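Local coordinates for DynF (Micromonospora chersina, PDB 6UBL), which is of unknown function but holds palmitic acid in its beta-barrel and probably binds an elongated hydrophobic molecule of the dynemicin pathway, at residues V28-G36 with R68-A79; I158-A169 with R199-K207. All coordinates share one frame; numbering follows the deposited sequence.

Interaction 1: residues V28-G36 with R68-A79; sequences VPWTPPEPG and RSPSTSGEWADA. With PLM (palmitic acid), chain C.
Two loops at one end of the beta-barrel meet here, with W30 against W76 at one extreme of the contact and G36 against R68 at the other. W30 is the third residue of a type II turn from V28 to T31. Its side chain comes edge-on to W76 in an offset T-shaped pair, the planes at 85° and CE3 of W30 3.3 Å from NE1 of W76. The CA of W30 makes a CH-pi contact, 3.8 Å from the centroid of the six-membered ring of W76. A chi1 of 176°, CG opposite the backbone N, lets W76 turn a face of its indole to the turn. P32, compact and without an N-H to satisfy, fills the angle beside it, CG of P32 lying 3.7 Å from CB of A79.

At the other extreme NH1 of R68 donates to E34 O at 2.8 Å, within the guanidinium plane but from above the carbonyl plane. CG of P33 covers one guanidinium face and O of G36 the opposite one; that same oxygen accepts from N of R68 at 3.0 Å. Bending at chi3 (-79°) turns the planar group into this slot. One water joins P33 O, R68 NH1 and S69 O; another links P33 O to S71 N. CD of R68 lies 3.4 Å from O2 of the palmitic acid.

Around the contact, NE of R68 forms a salt bridge with D38 at the start of strand 37-50, while R68, S69 and S71 pack on V81 of strand 81-92. W76 gives its NE1 hydrogen to S127 O and makes a cation-pi contact with K129 of strand 129-141.

Interaction 2: residues I158-A169 with R199-K207; sequences IDDVRSIPPAGA and RFNMGGYLK. With PLM (palmitic acid), chain C.
Backbone bonds fasten the turn P166-A169 to strand 199-205 at M202 and G203. N of M202 donates to O of A169 over 2.8 Å and nearly straight, at 166°, whereas N of G168 reaches O of G203 at 2.9 Å from well above the carbonyl plane. Between them the CA of G168 makes a close C-H...O contact of 3.0 Å with O of M202. The type II turn gives G168 a positive phi (81°), a conformation that glycine adopts easily, and P166, two residues earlier, centres an inverse gamma turn. A water adds a polar bridge from O of G168 to OD1 of N201, whose ND2 bonds to N43.

Apolar packing forms the inner layer. CD1 of I158 meets CG of M202 at 3.6 Å, and its CG1 lies 3.8 Å from CZ of F200, the isoleucine crossing both side chains at about a right angle. M202 starts out toward 158-169, its CB beside O of P166, but the bend at chi2 (-52°) swings the sulfur to the ligand, with SD 3.6 Å from C8 of the palmitic acid. The F200 ring reaches C7 of the same chain with CE1 and CZ. P165, entered through a cis peptide bond, is flanked by Y205: its CG sits 3.7 Å from CZ of the tyrosine, whose hydroxyl bonds to D38.

Along the lipid, alkyl carbons C7 and C8 thus meet F200 and M202, whereas at the carboxyl end O2 lies 3.2 Å from CA of P165. The chemistry divides into a polar backbone seam and an oily inner surface. Flexible methionine and flat phenylalanine suit a slender alkyl chain, while the prolines make a firm border beside its head group, consistent with a pocket for an elongated hydrophobic ligand.

How the interactions relate
From the N terminus, 28-36 leads into strand 37-50, and the hairpin with strand 54-68 brings the chain back to 68-79, so interaction 1 closes the first loop. Interaction 2 opens only later: 158-169 leaves strand 154-161, and strands 170-183 and 193-205 bring the chain round to 199-207, where the second loop closes and ties the exit of strand 154-161 to strand 193-205. The two loops are in series, neither nesting nor crossing. They nevertheless touch, through a probable hydrogen bond from N of W30 to O of R162 and through packing of R68 on I164. Strand 193-205 also pairs with 37-50, and both contacts reach the palmitic acid.

Interaction 1: residues V28-G36 with R68-A79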
loop_
_atom_site.group_PDB
_atom_site.type_symbol
_atom_site.label_atom_id
_atom_site.label_comp_id
_atom_site.label_asym_id
_atom_site.label_seq_id
_atom_site.Cartn_x
_atom_site.Cartn_y
_atom_site.Cartn_z
ATOM N N VAL A 28 4.028 -18.253 24.073
ATOM C CA VAL A 28 2.887 -18.521 24.946
ATOM C C VAL A 28 1.637 -17.959 24.278
ATOM O O VAL A 28 1.559 -16.736 24.072
ATOM C CB VAL A 28 3.096 -17.864 26.319
ATOM C CG1 VAL A 28 2.000 -18.267 27.290
ATOM C CG2 VAL A 28 4.478 -18.199 26.871
ATOM N N PRO A 29 0.630 -18.778 23.974
ATOM C CA PRO A 29 -0.559 -18.238 23.306
ATOM C C PRO A 29 -1.318 -17.279 24.208
ATOM O O PRO A 29 -1.275 -17.373 25.438
ATOM C CB PRO A 29 -1.398 -19.484 22.986
ATOM C CG PRO A 29 -0.446 -20.646 23.075
ATOM C CD PRO A 29 0.565 -20.244 24.124
ATOM N N TRP A 30 -2.023 -16.347 23.571
ATOM C CA TRP A 30 -2.970 -15.457 24.242
ATOM C C TRP A 30 -2.312 -14.587 25.312
ATOM O O TRP A 30 -2.978 -14.162 26.259
ATOM C CB TRP A 30 -4.137 -16.245 24.852
ATOM C CG TRP A 30 -4.807 -17.212 23.919
ATOM C CD1 TRP A 30 -4.831 -18.569 24.051
ATOM C CD2 TRP A 30 -5.581 -16.906 22.746
ATOM N NE1 TRP A 30 -5.554 -19.131 23.028
ATOM C CE2 TRP A 30 -6.028 -18.133 22.215
ATOM C CE3 TRP A 30 -5.934 -15.720 22.096
ATOM C CZ2 TRP A 30 -6.803 -18.212 21.063
ATOM C CZ3 TRP A 30 -6.705 -15.797 20.945
ATOM C CH2 TRP A 30 -7.131 -17.037 20.441
ATOM N N THR A 31 -1.012 -14.340 25.203
ATOM C CA THR A 31 -0.248 -13.662 26.248
ATOM C C THR A 31 0.566 -12.524 25.648
ATOM O O THR A 31 1.467 -12.781 24.822
ATOM C CB THR A 31 0.652 -14.668 26.960
ATOM O OG1 THR A 31 -0.150 -15.703 27.539
ATOM C CG2 THR A 31 1.476 -13.996 28.046
ATOM N N PRO A 32 0.265 -11.269 25.980
ATOM C CA PRO A 32 1.079 -10.154 25.464
ATOM C C PRO A 32 2.502 -10.256 25.988
ATOM O O PRO A 32 2.722 -10.290 27.212
ATOM C CB PRO A 32 0.370 -8.911 26.025
ATOM C CG PRO A 32 -1.063 -9.366 26.270
ATOM C CD PRO A 32 -0.891 -10.789 26.757
ATOM N N PRO A 33 3.505 -10.333 25.110
ATOM C CA PRO A 33 4.882 -10.532 25.582
ATOM C C PRO A 33 5.563 -9.231 25.981
ATOM O O PRO A 33 5.184 -8.136 25.565
ATOM C CB PRO A 33 5.583 -11.135 24.359
ATOM C CG PRO A 33 4.866 -10.504 23.198
ATOM C CD PRO A 33 3.418 -10.394 23.633
ATOM N N GLU A 34 6.598 -9.383 26.803
ATOM C CA GLU A 34 7.502 -8.282 27.070
ATOM C C GLU A 34 8.166 -7.862 25.760
ATOM O O GLU A 34 8.337 -8.687 24.855
ATOM C CB GLU A 34 8.586 -8.726 28.057
ATOM C CG GLU A 34 8.058 -9.336 29.346
ATOM C CD GLU A 34 7.475 -8.306 30.291
ATOM O OE1 GLU A 34 8.247 -7.508 30.860
ATOM O OE2 GLU A 34 6.239 -8.290 30.462
ATOM N N PRO A 35 8.543 -6.593 25.621
ATOM C CA PRO A 35 9.187 -6.162 24.373
ATOM C C PRO A 35 10.434 -6.983 24.063
ATOM O O PRO A 35 11.200 -7.357 24.958
ATOM C CB PRO A 35 9.527 -4.686 24.608
ATOM C CG PRO A 35 9.280 -4.417 26.049
ATOM C CD PRO A 35 8.331 -5.473 26.557
ATOM N N GLY A 36 10.631 -7.249 22.774
ATOM C CA GLY A 36 11.792 -7.994 22.321
ATOM C C GLY A 36 11.913 -7.880 20.821
ATOM O O GLY A 36 11.009 -7.385 20.138
ATOM N N ARG A 68 9.270 -5.469 18.619
ATOM C CA ARG A 68 7.941 -5.215 19.146
ATOM C C ARG A 68 8.006 -4.115 20.196
ATOM O O ARG A 68 8.917 -4.090 21.036
ATOM C CB ARG A 68 7.348 -6.460 19.800
ATOM C CG ARG A 68 6.902 -7.546 18.840
ATOM C CD ARG A 68 6.410 -8.814 19.565
ATOM N NE ARG A 68 7.495 -9.659 20.037
ATOM C CZ ARG A 68 8.021 -9.621 21.253
ATOM N NH1 ARG A 68 7.555 -8.785 22.175
ATOM N NH2 ARG A 68 9.020 -10.444 21.564
ATOM N N SER A 69 7.023 -3.220 20.165
ATOM C CA SER A 69 6.846 -2.260 21.238
ATOM C C SER A 69 6.369 -3.018 22.469
ATOM O O SER A 69 5.930 -4.169 22.369
ATOM C CB SER A 69 5.770 -1.246 20.846
ATOM O OG SER A 69 4.470 -1.850 20.818
ATOM N N PRO A 70 6.396 -2.392 23.641
ATOM C CA PRO A 70 5.658 -2.964 24.769
ATOM C C PRO A 70 4.186 -3.040 24.395
ATOM O O PRO A 70 3.679 -2.228 23.617
ATOM C CB PRO A 70 5.899 -1.964 25.912
ATOM C CG PRO A 70 6.289 -0.684 25.231
ATOM C CD PRO A 70 7.015 -1.095 23.976
ATOM N N SER A 71 3.493 -4.032 24.939
ATOM C CA SER A 71 2.064 -4.131 24.686
ATOM C C SER A 71 1.339 -2.997 25.390
ATOM O O SER A 71 1.722 -2.583 26.485
ATOM C CB SER A 71 1.515 -5.465 25.206
ATOM O OG SER A 71 0.111 -5.500 25.022
ATOM N N THR A 72 0.295 -2.480 24.747
ATOM C CA THR A 72 -0.489 -1.424 25.374
ATOM C C THR A 72 -1.295 -1.922 26.564
ATOM O O THR A 72 -1.848 -1.101 27.305
ATOM C CB THR A 72 -1.446 -0.781 24.366
ATOM O OG1 THR A 72 -2.390 -1.778 23.908
ATOM C CG2 THR A 72 -0.673 -0.223 23.188
ATOM N N SER A 73 -1.400 -3.234 26.742
ATOM C CA SER A 73 -2.072 -3.793 27.899
ATOM C C SER A 73 -1.485 -5.156 28.212
ATOM O O SER A 73 -1.013 -5.865 27.324
ATOM C CB SER A 73 -3.581 -3.964 27.646
ATOM O OG SER A 73 -4.215 -4.533 28.774
ATOM N N GLY A 74 -1.531 -5.516 29.489
ATOM C CA GLY A 74 -1.199 -6.866 29.892
ATOM C C GLY A 74 -2.314 -7.862 29.694
ATOM O O GLY A 74 -2.089 -9.064 29.857
ATOM N N GLU A 75 -3.514 -7.388 29.368
ATOM C CA GLU A 75 -4.661 -8.242 29.093
ATOM C C GLU A 75 -4.811 -8.402 27.587
ATOM O O GLU A 75 -4.898 -7.407 26.861
ATOM C CB GLU A 75 -5.931 -7.618 29.663
ATOM C CG GLU A 75 -5.766 -7.080 31.072
ATOM C CD GLU A 75 -5.783 -8.159 32.130
ATOM O OE1 GLU A 75 -6.170 -9.304 31.819
ATOM O OE2 GLU A 75 -5.377 -7.865 33.274
ATOM N N TRP A 76 -4.879 -9.652 27.127
ATOM C CA TRP A 76 -4.891 -9.932 25.691
ATOM C C TRP A 76 -5.967 -9.141 24.953
ATOM O O TRP A 76 -5.696 -8.537 23.911
ATOM C CB TRP A 76 -5.059 -11.439 25.451
ATOM C CG TRP A 76 -5.171 -11.835 24.005
ATOM C CD1 TRP A 76 -6.324 -12.026 23.295
ATOM C CD2 TRP A 76 -4.094 -12.091 23.088
ATOM N NE1 TRP A 76 -6.031 -12.390 21.999
ATOM C CE2 TRP A 76 -4.672 -12.439 21.847
ATOM C CE3 TRP A 76 -2.704 -12.068 23.199
ATOM C CZ2 TRP A 76 -3.910 -12.747 20.727
ATOM C CZ3 TRP A 76 -1.941 -12.375 22.079
ATOM C CH2 TRP A 76 -2.545 -12.713 20.863
ATOM N N ALA A 77 -7.200 -9.139 25.467
ATOM C CA ALA A 77 -8.311 -8.594 24.689
ATOM C C ALA A 77 -8.046 -7.147 24.280
ATOM O O ALA A 77 -8.425 -6.726 23.181
ATOM C CB ALA A 77 -9.620 -8.724 25.472
ATOM N N ASP A 78 -7.392 -6.375 25.150
ATOM C CA ASP A 78 -7.116 -4.961 24.924
ATOM C C ASP A 78 -5.752 -4.695 24.302
ATOM O O ASP A 78 -5.468 -3.554 23.927
ATOM C CB ASP A 78 -7.169 -4.211 26.259
ATOM C CG ASP A 78 -8.552 -4.209 26.866
ATOM O OD1 ASP A 78 -9.530 -4.202 26.093
ATOM O OD2 ASP A 78 -8.661 -4.248 28.110
ATOM N N ALA A 79 -4.896 -5.703 24.210
ATOM C CA ALA A 79 -3.494 -5.483 23.897
ATOM C C ALA A 79 -3.284 -5.154 22.424
ATOM O O ALA A 79 -3.836 -5.811 21.527
ATOM C CB ALA A 79 -2.670 -6.723 24.249
HETATM C C1 PLM C . 6.126 -10.386 15.749
HETATM O O1 PLM C . 7.425 -10.511 15.674
HETATM O O2 PLM C . 5.496 -10.573 16.757
HETATM C C2 PLM C . 5.482 -10.012 14.451
HETATM C C3 PLM C . 5.890 -10.833 13.257
HETATM C C4 PLM C . 5.120 -10.350 12.065
HETATM C C5 PLM C . 5.822 -10.493 10.767
HETATM C C6 PLM C . 5.026 -9.900 9.628
HETATM C C7 PLM C . 5.066 -10.791 8.416
HETATM C C8 PLM C . 6.468 -11.227 8.070
HETATM C C9 PLM C . 7.383 -10.094 7.695
HETATM C CA PLM C . 7.413 -9.863 6.208
HETATM C CB PLM C . 8.277 -10.887 5.500
HETATM C CC PLM C . 9.067 -10.278 4.381
HETATM C CD PLM C . 8.599 -10.644 2.998
HETATM C CE PLM C . 8.924 -9.551 2.013
HETATM C CF PLM C . 8.973 -9.973 0.577
HETATM C CG PLM C . 9.321 -8.841 -0.322
HETATM O O HOH W 1 5.527 -6.902 22.875
HETATM O O HOH W 2 4.557 -5.682 26.770
HETATM O O HOH W 3 9.991 -10.783 24.310
#

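Interaction 2: residues I158-A169 with R199-K207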
loop_
_atom_site.group_PDB
_atom_site.type_symbol
_atom_site.label_atom_id
_atom_site.label_comp_id
_atom_site.label_asym_id
_atom_site.label_seq_id
_atom_site.Cartn_x
_atom_site.Cartn_y
_atom_site.Cartn_z
ATOM N N ILE A 158 -1.067 -11.287 8.461
ATOM C CA ILE A 158 -1.311 -12.560 9.117
ATOM C C ILE A 158 -2.611 -12.405 9.893
ATOM O O ILE A 158 -2.710 -11.545 10.779
ATOM C CB ILE A 158 -0.173 -12.969 10.070
ATOM C CG1 ILE A 158 1.162 -13.043 9.342
ATOM C CG2 ILE A 158 -0.519 -14.316 10.709
ATOM C CD1 ILE A 158 2.342 -13.233 10.282
ATOM N N ASP A 159 -3.582 -13.259 9.593
ATOM C CA ASP A 159 -4.865 -13.275 10.277
ATOM C C ASP A 159 -4.858 -14.387 11.317
ATOM O O ASP A 159 -3.933 -15.205 11.388
ATOM C CB ASP A 159 -5.991 -13.456 9.260
ATOM C CG ASP A 159 -6.038 -12.312 8.237
ATOM O OD1 ASP A 159 -5.934 -11.143 8.644
ATOM O OD2 ASP A 159 -6.162 -12.593 7.030
ATOM N N ASP A 160 -5.900 -14.397 12.152
ATOM C CA ASP A 160 -6.064 -15.430 13.184
ATOM C C ASP A 160 -4.825 -15.514 14.077
ATOM O O ASP A 160 -4.299 -16.598 14.351
ATOM C CB ASP A 160 -6.401 -16.782 12.546
ATOM C CG ASP A 160 -7.041 -17.752 13.508
ATOM O OD1 ASP A 160 -7.403 -17.357 14.637
ATOM O OD2 ASP A 160 -7.245 -18.932 13.118
ATOM N N VAL A 161 -4.386 -14.354 14.571
ATOM C CA VAL A 161 -3.215 -14.290 15.440
ATOM C C VAL A 161 -3.634 -14.661 16.856
ATOM O O VAL A 161 -4.399 -13.937 17.499
ATOM C CB VAL A 161 -2.562 -12.905 15.401
ATOM C CG1 VAL A 161 -1.488 -12.776 16.470
ATOM C CG2 VAL A 161 -1.978 -12.631 14.023
ATOM N N ARG A 162 -3.119 -15.787 17.349
ATOM C CA ARG A 162 -3.423 -16.257 18.694
ATOM C C ARG A 162 -2.199 -16.266 19.591
ATOM O O ARG A 162 -2.315 -16.586 20.776
ATOM C CB ARG A 162 -4.005 -17.673 18.619
ATOM C CG ARG A 162 -5.146 -17.819 17.637
ATOM C CD ARG A 162 -5.692 -19.232 17.636
ATOM N NE ARG A 162 -6.611 -19.430 16.520
ATOM C CZ ARG A 162 -7.356 -20.519 16.343
ATOM N NH1 ARG A 162 -7.301 -21.515 17.219
ATOM N NH2 ARG A 162 -8.154 -20.612 15.290
ATOM N N SER A 163 -1.033 -15.910 19.060
ATOM C CA SER A 163 0.154 -15.722 19.878
ATOM C C SER A 163 0.978 -14.606 19.257
ATOM O O SER A 163 0.887 -14.344 18.056
ATOM C CB SER A 163 1.018 -16.988 19.972
ATOM O OG SER A 163 1.592 -17.331 18.728
ATOM N N ILE A 164 1.780 -13.952 20.086
ATOM C CA ILE A 164 2.691 -12.914 19.616
ATOM C C ILE A 164 4.089 -13.317 20.068
ATOM O O ILE A 164 4.359 -13.358 21.277
ATOM C CB ILE A 164 2.326 -11.542 20.193
ATOM C CG1 ILE A 164 0.916 -11.144 19.738
ATOM C CG2 ILE A 164 3.334 -10.497 19.749
ATOM C CD1 ILE A 164 0.420 -9.870 20.370
ATOM N N PRO A 165 5.010 -13.629 19.150
ATOM C CA PRO A 165 4.839 -13.596 17.692
ATOM C C PRO A 165 3.981 -14.743 17.186
ATOM O O PRO A 165 3.898 -15.788 17.850
ATOM C CB PRO A 165 6.272 -13.764 17.175
ATOM C CG PRO A 165 6.913 -14.633 18.232
ATOM C CD PRO A 165 6.362 -14.087 19.529
ATOM N N PRO A 166 3.369 -14.570 16.023
ATOM C CA PRO A 166 2.547 -15.641 15.432
ATOM C C PRO A 166 3.405 -16.680 14.718
ATOM O O PRO A 166 3.344 -16.845 13.494
ATOM C CB PRO A 166 1.640 -14.861 14.471
ATOM C CG PRO A 166 2.476 -13.697 14.048
ATOM C CD PRO A 166 3.269 -13.311 15.263
ATOM N N ALA A 167 4.236 -17.380 15.490
ATOM C CA ALA A 167 5.103 -18.401 14.915
ATOM C C ALA A 167 4.274 -19.469 14.205
ATOM O O ALA A 167 3.191 -19.856 14.666
ATOM C CB ALA A 167 5.938 -19.049 16.015
ATOM N N GLY A 168 4.786 -19.934 13.063
ATOM C CA GLY A 168 4.153 -20.980 12.303
ATOM C C GLY A 168 3.006 -20.542 11.422
ATOM O O GLY A 168 2.485 -21.370 10.663
ATOM N N ALA A 169 2.589 -19.281 11.495
ATOM C CA ALA A 169 1.337 -18.885 10.877
ATOM C C ALA A 169 1.501 -18.576 9.390
ATOM O O ALA A 169 2.523 -18.028 8.967
ATOM C CB ALA A 169 0.769 -17.659 11.581
ATOM N N ARG A 199 2.805 -15.222 -1.062
ATOM C CA ARG A 199 2.286 -15.910 0.104
ATOM C C ARG A 199 3.487 -16.316 0.940
ATOM O O ARG A 199 4.592 -16.495 0.416
ATOM C CB ARG A 199 1.490 -17.144 -0.338
ATOM C CG ARG A 199 0.455 -16.798 -1.405
ATOM C CD ARG A 199 -0.516 -17.925 -1.683
ATOM N NE ARG A 199 -1.872 -17.410 -1.865
ATOM C CZ ARG A 199 -2.796 -17.395 -0.910
ATOM N NH1 ARG A 199 -2.514 -17.870 0.295
ATOM N NH2 ARG A 199 -4.002 -16.905 -1.158
ATOM N N PHE A 200 3.287 -16.417 2.251
ATOM C CA PHE A 200 4.399 -16.742 3.130
ATOM C C PHE A 200 3.906 -17.536 4.325
ATOM O O PHE A 200 2.707 -17.604 4.606
ATOM C CB PHE A 200 5.198 -15.494 3.562
ATOM C CG PHE A 200 4.455 -14.537 4.470
ATOM C CD1 PHE A 200 4.542 -14.649 5.855
ATOM C CD2 PHE A 200 3.694 -13.496 3.944
ATOM C CE1 PHE A 200 3.872 -13.766 6.686
ATOM C CE2 PHE A 200 3.032 -12.614 4.771
ATOM C CZ PHE A 200 3.121 -12.744 6.148
ATOM N N ASN A 201 4.864 -18.151 5.015
ATOM C CA ASN A 201 4.621 -18.805 6.287
ATOM C C ASN A 201 5.688 -18.350 7.260
ATOM O O ASN A 201 6.875 -18.336 6.920
ATOM C CB ASN A 201 4.707 -20.332 6.188
ATOM C CG ASN A 201 3.664 -20.911 5.280
ATOM O OD1 ASN A 201 2.483 -20.946 5.613
ATOM N ND2 ASN A 201 4.094 -21.373 4.115
ATOM N N MET A 202 5.269 -17.970 8.457
ATOM C CA MET A 202 6.233 -17.742 9.520
ATOM C C MET A 202 6.734 -19.085 10.032
ATOM O O MET A 202 5.975 -20.056 10.120
ATOM C CB MET A 202 5.590 -16.985 10.676
ATOM C CG MET A 202 5.043 -15.615 10.321
ATOM S SD MET A 202 6.211 -14.532 9.476
ATOM C CE MET A 202 7.553 -14.460 10.668
ATOM N N GLY A 203 8.029 -19.150 10.329
ATOM C CA GLY A 203 8.565 -20.267 11.075
ATOM C C GLY A 203 8.584 -19.955 12.555
ATOM O O GLY A 203 7.661 -19.323 13.079
ATOM N N GLY A 204 9.642 -20.381 13.241
ATOM C CA GLY A 204 9.779 -20.113 14.665
ATOM C C GLY A 204 11.071 -19.386 14.979
ATOM O O GLY A 204 11.768 -18.904 14.077
ATOM N N TYR A 205 11.388 -19.277 16.264
ATOM C CA TYR A 205 12.610 -18.593 16.654
ATOM C C TYR A 205 13.829 -19.363 16.158
ATOM O O TYR A 205 13.854 -20.602 16.149
ATOM C CB TYR A 205 12.709 -18.444 18.173
ATOM C CG TYR A 205 11.815 -17.368 18.742
ATOM C CD1 TYR A 205 11.958 -16.043 18.358
ATOM C CD2 TYR A 205 10.864 -17.673 19.697
ATOM C CE1 TYR A 205 11.146 -15.057 18.890
ATOM C CE2 TYR A 205 10.057 -16.706 20.243
ATOM C CZ TYR A 205 10.199 -15.392 19.835
ATOM O OH TYR A 205 9.388 -14.441 20.393
ATOM N N LEU A 206 14.851 -18.620 15.747
ATOM C CA LEU A 206 16.087 -19.199 15.251
ATOM C C LEU A 206 17.215 -19.062 16.267
ATOM O O LEU A 206 17.187 -18.210 17.162
ATOM C CB LEU A 206 16.495 -18.483 13.964
ATOM C CG LEU A 206 15.441 -18.589 12.866
ATOM C CD1 LEU A 206 15.802 -17.690 11.695
ATOM C CD2 LEU A 206 15.290 -20.032 12.427
ATOM N N LYS A 207 18.206 -19.933 16.124
ATOM C CA LYS A 207 19.472 -19.734 16.802
ATOM C C LYS A 207 20.264 -18.652 16.069
ATOM O O LYS A 207 20.136 -18.504 14.849
ATOM C CB LYS A 207 20.280 -21.028 16.789
ATOM C CG LYS A 207 19.667 -22.186 17.562
ATOM C CD LYS A 207 20.532 -23.430 17.431
ATOM C CE LYS A 207 20.087 -24.529 18.387
ATOM N NZ LYS A 207 18.639 -24.847 18.305
HETATM C C1 PLM C . 6.126 -10.386 15.749
HETATM O O1 PLM C . 7.425 -10.511 15.674
HETATM O O2 PLM C . 5.496 -10.573 16.757
HETATM C C2 PLM C . 5.482 -10.012 14.451
HETATM C C3 PLM C . 5.890 -10.833 13.257
HETATM C C4 PLM C . 5.120 -10.350 12.065
HETATM C C5 PLM C . 5.822 -10.493 10.767
HETATM C C6 PLM C . 5.026 -9.900 9.628
HETATM C C7 PLM C . 5.066 -10.791 8.416
HETATM C C8 PLM C . 6.468 -11.227 8.070
HETATM C C9 PLM C . 7.383 -10.094 7.695
HETATM C CA PLM C . 7.413 -9.863 6.208
HETATM C CB PLM C . 8.277 -10.887 5.500
HETATM C CC PLM C . 9.067 -10.278 4.381
HETATM C CD PLM C . 8.599 -10.644 2.998
HETATM C CE PLM C . 8.924 -9.551 2.013
HETATM C CF PLM C . 8.973 -9.973 0.577
HETATM C CG PLM C . 9.321 -8.841 -0.322
HETATM O O HOH W 4 1.827 -21.994 7.974
#